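Local coordinates for multiple antibiotic resistance protein MARR (Escherichia coli, PDB 1JGS), which represses transcription of the marRAB operon, which is involved in activating antibiotic resistance and oxidative stress genes, by binding the marO operator DNA, at residues W77-P82 and K93-G98. Residues are numbered along the deposited sequence; the frame is centred on the assembly and turned at random.
Sequences WVERLP and KLTTGG. With SAL (2-hydroxybenzoic acid), chain B.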
ATOM      1  N   TRP A  77      13.529  19.510  -3.223  1.00 32.56           N
ATOM      2  CA  TRP A  77      13.042  18.962  -1.971  1.00 32.56           C
ATOM      3  C   TRP A  77      13.958  17.925  -1.352  1.00 32.56           C
ATOM      4  O   TRP A  77      13.860  17.646  -0.164  1.00 32.56           O
ATOM      5  CB  TRP A  77      11.656  18.343  -2.168  1.00 37.53           C
ATOM      6  CG  TRP A  77      10.599  19.308  -2.596  1.00 37.53           C
ATOM      7  CD1 TRP A  77      10.653  20.667  -2.521  1.00 37.53           C
ATOM      8  CD2 TRP A  77       9.334  18.985  -3.184  1.00 37.53           C
ATOM      9  NE1 TRP A  77       9.501  21.217  -3.031  1.00 37.53           N
ATOM     10  CE2 TRP A  77       8.673  20.207  -3.446  1.00 37.53           C
ATOM     11  CE3 TRP A  77       8.695  17.786  -3.516  1.00 37.53           C
ATOM     12  CZ2 TRP A  77       7.403  20.267  -4.028  1.00 37.53           C
ATOM     13  CZ3 TRP A  77       7.425  17.841  -4.097  1.00 37.53           C
ATOM     14  CH2 TRP A  77       6.794  19.077  -4.347  1.00 37.53           C
ATOM     15  N   VAL A  78      14.859  17.359  -2.149  1.00 30.33           N
ATOM     16  CA  VAL A  78      15.763  16.325  -1.665  1.00 30.33           C
ATOM     17  C   VAL A  78      17.189  16.575  -2.135  1.00 30.33           C
ATOM     18  O   VAL A  78      17.401  17.179  -3.185  1.00 30.33           O
ATOM     19  CB  VAL A  78      15.292  14.936  -2.175  1.00 28.67           C
ATOM     20  CG1 VAL A  78      16.333  13.876  -1.889  1.00 28.67           C
ATOM     21  CG2 VAL A  78      13.957  14.569  -1.526  1.00 28.67           C
ATOM     22  N   GLU A  79      18.164  16.128  -1.352  1.00 32.27           N
ATOM     23  CA  GLU A  79      19.560  16.290  -1.733  1.00 32.27           C
ATOM     24  C   GLU A  79      20.314  15.031  -1.338  1.00 32.27           C
ATOM     25  O   GLU A  79      19.916  14.319  -0.403  1.00 32.27           O
ATOM     26  CB  GLU A  79      20.187  17.532  -1.077  1.00 48.71           C
ATOM     27  CG  GLU A  79      20.538  17.424   0.392  1.00 48.71           C
ATOM     28  CD  GLU A  79      20.994  18.768   0.957  1.00 48.71           C
ATOM     29  OE1 GLU A  79      20.194  19.714   0.920  1.00 48.71           O
ATOM     30  OE2 GLU A  79      22.146  18.901   1.431  1.00 48.71           O
ATOM     31  N   ARG A  80      21.389  14.768  -2.068  1.00 41.63           N
ATOM     32  CA  ARG A  80      22.228  13.597  -1.877  1.00 41.63           C
ATOM     33  C   ARG A  80      23.569  13.922  -1.219  1.00 41.63           C
ATOM     34  O   ARG A  80      24.241  14.889  -1.590  1.00 41.63           O
ATOM     35  CB  ARG A  80      22.497  12.963  -3.238  1.00 42.32           C
ATOM     36  CG  ARG A  80      22.218  11.492  -3.324  1.00 42.32           C
ATOM     37  CD  ARG A  80      22.371  11.071  -4.752  1.00 42.32           C
ATOM     38  NE  ARG A  80      21.526  11.907  -5.588  1.00 42.32           N
ATOM     39  CZ  ARG A  80      20.457  11.482  -6.255  1.00 42.32           C
ATOM     40  NH1 ARG A  80      20.099  10.211  -6.195  1.00 42.32           N
ATOM     41  NH2 ARG A  80      19.743  12.342  -6.974  1.00 42.32           N
ATOM     42  N   LEU A  81      23.963  13.108  -0.247  1.00 39.77           N
ATOM     43  CA  LEU A  81      25.244  13.315   0.411  1.00 39.77           C
ATOM     44  C   LEU A  81      25.970  11.978   0.466  1.00 39.77           C
ATOM     45  O   LEU A  81      25.356  10.921   0.326  1.00 39.77           O
ATOM     46  CB  LEU A  81      25.063  13.864   1.825  1.00 48.09           C
ATOM     47  CG  LEU A  81      24.331  12.960   2.811  1.00 48.09           C
ATOM     48  CD1 LEU A  81      24.887  13.179   4.210  1.00 48.09           C
ATOM     49  CD2 LEU A  81      22.830  13.253   2.762  1.00 48.09           C
ATOM     50  N   PRO A  82      27.299  12.010   0.654  1.00 54.80           N
ATOM     51  CA  PRO A  82      28.077  10.770   0.717  1.00 54.80           C
ATOM     52  C   PRO A  82      27.691   9.965   1.946  1.00 54.80           C
ATOM     53  O   PRO A  82      27.411  10.535   3.003  1.00 54.80           O
ATOM     54  CB  PRO A  82      29.521  11.269   0.778  1.00 66.77           C
ATOM     55  CG  PRO A  82      29.455  12.610   0.070  1.00 66.77           C
ATOM     56  CD  PRO A  82      28.185  13.188   0.644  1.00 66.77           C
ATOM     57  N   LYS A  93      18.562  12.992   1.844  1.00 35.95           N
ATOM     58  CA  LYS A  93      17.869  13.613   2.957  1.00 35.95           C
ATOM     59  C   LYS A  93      17.091  14.761   2.355  1.00 35.95           C
ATOM     60  O   LYS A  93      17.339  15.163   1.210  1.00 35.95           O
ATOM     61  CB  LYS A  93      18.876  14.133   3.982  1.00 43.93           C
ATOM     62  CG  LYS A  93      19.692  15.325   3.511  1.00 43.93           C
ATOM     63  CD  LYS A  93      20.807  15.627   4.489  1.00 43.93           C
ATOM     64  CE  LYS A  93      20.836  17.092   4.847  1.00 43.93           C
ATOM     65  NZ  LYS A  93      19.562  17.526   5.496  1.00 43.93           N
ATOM     66  N   LEU A  94      16.153  15.296   3.118  1.00 44.66           N
ATOM     67  CA  LEU A  94      15.360  16.408   2.642  1.00 44.66           C
ATOM     68  C   LEU A  94      16.130  17.704   2.775  1.00 44.66           C
ATOM     69  O   LEU A  94      16.937  17.865   3.684  1.00 44.66           O
ATOM     70  CB  LEU A  94      14.078  16.528   3.455  1.00 32.99           C
ATOM     71  CG  LEU A  94      13.137  15.317   3.500  1.00 32.99           C
ATOM     72  CD1 LEU A  94      11.797  15.792   4.074  1.00 32.99           C
ATOM     73  CD2 LEU A  94      12.940  14.717   2.082  1.00 32.99           C
ATOM     74  N   THR A  95      15.896  18.625   1.851  1.00 38.68           N
ATOM     75  CA  THR A  95      16.527  19.929   1.935  1.00 38.68           C
ATOM     76  C   THR A  95      15.566  20.701   2.856  1.00 38.68           C
ATOM     77  O   THR A  95      14.462  20.210   3.140  1.00 38.68           O
ATOM     78  CB  THR A  95      16.573  20.595   0.559  1.00 35.09           C
ATOM     79  OG1 THR A  95      15.240  20.665   0.029  1.00 35.09           O
ATOM     80  CG2 THR A  95      17.450  19.801  -0.395  1.00 35.09           C
ATOM     81  N   THR A  96      15.958  21.885   3.323  1.00 50.83           N
ATOM     82  CA  THR A  96      15.082  22.668   4.210  1.00 50.83           C
ATOM     83  C   THR A  96      13.712  22.870   3.575  1.00 50.83           C
ATOM     84  O   THR A  96      12.685  22.637   4.205  1.00 50.83           O
ATOM     85  CB  THR A  96      15.660  24.072   4.525  1.00 38.42           C
ATOM     86  OG1 THR A  96      16.980  23.945   5.060  1.00 38.42           O
ATOM     87  CG2 THR A  96      14.773  24.788   5.551  1.00 38.42           C
ATOM     88  N   GLY A  97      13.701  23.322   2.326  1.00 42.94           N
ATOM     89  CA  GLY A  97      12.441  23.515   1.640  1.00 42.94           C
ATOM     90  C   GLY A  97      11.649  22.215   1.552  1.00 42.94           C
ATOM     91  O   GLY A  97      10.437  22.202   1.782  1.00 42.94           O
ATOM     92  N   GLY A  98      12.335  21.122   1.214  1.00 38.70           N
ATOM     93  CA  GLY A  98      11.666  19.837   1.118  1.00 38.70           C
ATOM     94  C   GLY A  98      10.984  19.518   2.434  1.00 38.70           C
ATOM     95  O   GLY A  98       9.841  19.055   2.456  1.00 38.70           O
TER
HETATM   96  C1' SAL B 256      20.501   7.010  -6.569  1.00 44.77           C
HETATM   97  O1' SAL B 256      21.558   7.759  -6.276  1.00 44.77           O
HETATM   98  O2' SAL B 256      19.469   7.521  -7.027  1.00 44.77           O
HETATM   99  C1  SAL B 256      20.631   5.560  -6.319  1.00 44.77           C
HETATM  100  C2  SAL B 256      19.518   4.667  -6.608  1.00 44.77           C
HETATM  101  C3  SAL B 256      19.613   3.274  -6.375  1.00 44.77           C
HETATM  102  C4  SAL B 256      20.779   2.715  -5.858  1.00 44.77           C
HETATM  103  C5  SAL B 256      22.003   3.660  -5.537  1.00 44.77           C
HETATM  104  C6  SAL B 256      21.856   5.021  -5.784  1.00 44.77           C
HETATM  105  O2  SAL B 256      18.337   5.112  -7.113  1.00 44.77           O
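Glu-79 and Lys-93 exchange two backbone hydrogen bonds, Glu-79 N to Lys-93 O (2.9 Å) and Lys-93 N back to Glu-79 O. Their side chains run side by side in the same direction. The aliphatic parts meet, Glu-79 CG to Lys-93 CG at 3.9 Å, but Glu-79 OE2 and Lys-93 NZ stay 5.0 Å apart: chi4 of 61° turns NZ back to hydrogen-bond Leu-94 O. The Leu-81 side chain crosses that of Lys-93 at about a right angle, CD2 resting on Lys-93 CD (3.6 Å), an apolar use of the long methylene chain. Strands 78-82 and 90-94 form the antiparallel beta hairpin, or wing, of the winged-helix MarR fold. From the non-hydrogen-bonded pair Val-78 and Leu-94 the side chains diverge, yet Val-78 CG2 meets Leu-94 CD2 obliquely and both touch Leu-40 of helix 34-46. Where the wing ends, Trp-77 O accepts from Thr-95 N (3.0 Å), the donor lying above the carbonyl plane. Threonine suits position 95: its methyl CG2 packs on Glu-79 CB (3.6 Å), while OG1 N-caps helix 96-118, accepting from Gly-98 N, and also bonds to Gly-76 O. Gly-98, lacking a side chain, lets its CA come within 3.4 Å of Trp-77 O. Farther along the strand, Arg-80, part of the 2-hydroxybenzoic acid pocket, gives a weak hydrogen bond from NH1 to ligand O1' (2.9 Å).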